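Local atomic coordinates of holliday junction resolvase Hjc (Sulfolobus solfataricus, PDB entry 4TKD), a protein that resolves Holliday junctions in genetic recombination, a magnesium-dependent endonuclease that introduces paired nicks into opposing strands of four-way DNA junctions. Residues E69-E72 / G73-F77. Residues are numbered along the deposited sequence; the frame is centred on the assembly and turned at random.
Sequences EQAE and GIIEF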
# COMPACT_ATOMS: atom_id res chain seq x y z
N GLU C 69 -19.70 -3.93 10.11
CA GLU C 69 -19.89 -4.98 9.10
C GLU C 69 -19.71 -4.46 7.69
O GLU C 69 -19.06 -5.14 6.90
CB GLU C 69 -21.26 -5.67 9.30
CG GLU C 69 -21.63 -5.97 10.76
CD GLU C 69 -22.47 -4.96 11.53
OE1 GLU C 69 -23.50 -5.37 12.11
OE2 GLU C 69 -22.07 -3.77 11.61
N GLN C 70 -20.19 -3.21 7.39
CA GLN C 70 -19.99 -2.57 6.09
C GLN C 70 -18.49 -2.28 5.89
O GLN C 70 -17.94 -2.63 4.86
CB GLN C 70 -20.81 -1.29 5.98
CG GLN C 70 -20.55 -0.49 4.69
CD GLN C 70 -21.36 0.77 4.63
OE1 GLN C 70 -21.34 1.60 5.54
NE2 GLN C 70 -22.02 0.99 3.53
N ALA C 71 -17.85 -1.64 6.88
CA ALA C 71 -16.43 -1.30 6.84
C ALA C 71 -15.57 -2.53 6.62
O ALA C 71 -14.77 -2.52 5.69
CB ALA C 71 -16.03 -0.61 8.13
N GLU C 72 -15.77 -3.60 7.43
CA GLU C 72 -15.00 -4.84 7.32
C GLU C 72 -15.07 -5.48 5.94
O GLU C 72 -14.02 -5.83 5.40
CB GLU C 72 -15.37 -5.85 8.44
CG GLU C 72 -14.74 -5.46 9.78
CD GLU C 72 -15.27 -6.16 11.02
OE1 GLU C 72 -16.12 -7.07 10.87
OE2 GLU C 72 -14.83 -5.81 12.13
N GLY C 73 -16.27 -5.52 5.37
CA GLY C 73 -16.51 -6.07 4.04
C GLY C 73 -15.85 -5.29 2.93
O GLY C 73 -15.25 -5.89 2.04
N ILE C 74 -15.91 -3.93 2.98
CA ILE C 74 -15.27 -3.10 1.95
C ILE C 74 -13.74 -3.15 2.07
O ILE C 74 -13.06 -3.10 1.05
CB ILE C 74 -15.87 -1.68 1.73
CG1 ILE C 74 -15.79 -0.81 3.00
CG2 ILE C 74 -17.29 -1.77 1.15
CD1 ILE C 74 -16.00 0.66 2.84
N ILE C 75 -13.21 -3.26 3.33
CA ILE C 75 -11.78 -3.36 3.63
C ILE C 75 -11.26 -4.68 3.00
O ILE C 75 -10.18 -4.72 2.38
CB ILE C 75 -11.52 -3.30 5.17
CG1 ILE C 75 -11.63 -1.85 5.72
CG2 ILE C 75 -10.15 -3.90 5.55
CD1 ILE C 75 -11.89 -1.75 7.24
N GLU C 76 -12.04 -5.73 3.16
CA GLU C 76 -11.71 -7.07 2.68
C GLU C 76 -11.74 -7.13 1.13
O GLU C 76 -10.83 -7.72 0.52
CB GLU C 76 -12.68 -8.11 3.29
CG GLU C 76 -12.25 -8.75 4.61
CD GLU C 76 -10.86 -9.37 4.65
OE1 GLU C 76 -9.94 -8.62 5.02
OE2 GLU C 76 -10.73 -10.60 4.48
N PHE C 77 -12.74 -6.51 0.51
CA PHE C 77 -12.86 -6.41 -0.96
C PHE C 77 -11.61 -5.68 -1.48
O PHE C 77 -10.96 -6.18 -2.40
CB PHE C 77 -14.14 -5.64 -1.33
CG PHE C 77 -14.55 -5.63 -2.79
CD1 PHE C 77 -13.97 -4.75 -3.69
CD2 PHE C 77 -15.54 -6.50 -3.25
CE1 PHE C 77 -14.35 -4.75 -5.04
CE2 PHE C 77 -15.91 -6.51 -4.60
CZ PHE C 77 -15.32 -5.62 -5.48
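With CG1 of Ile75 anti to its own carbonyl carbon (chi1 -77°), the longer branch lies alongside Ala71, where its CD1 lies 3.4 Å from Ala71 O and 4.4 Å from Ala71 CB. A small apolar residue such as Ala71 suits the buried spot where the helix meets Tyr111. Ile74 turns differently: its CG1 sits between backbone N and carbonyl carbon (chi1 61°), which brings that methylene to 3.3 Å from Ala71 O and 3.4 Å from Gln70 O. The backbone carries the i to i+4 hydrogen bonds of an alpha-helix, Ile75 N to Ala71 O at 2.9 Å and Gly73 N to Glu69 O at 3.2 Å. Glycine adds no side chain to this turn, while Glu76 turns its carboxylate to a salt bridge with Arg79. Were Ile75 cut back to an alanine, the CG1–CD1 arm over Ala71 O would be gone, which would probably open a gap beside Tyr111 and Phe100. Helix 68-81 thus lays Gln70, Ile74 and Phe77 against strand 50-58, which carries the inferred magnesium ligand Glu55, and Ala71 and Ile75 against Tyr111 of strand 111-113, while Phe77 also meets Val26 of the second subunit.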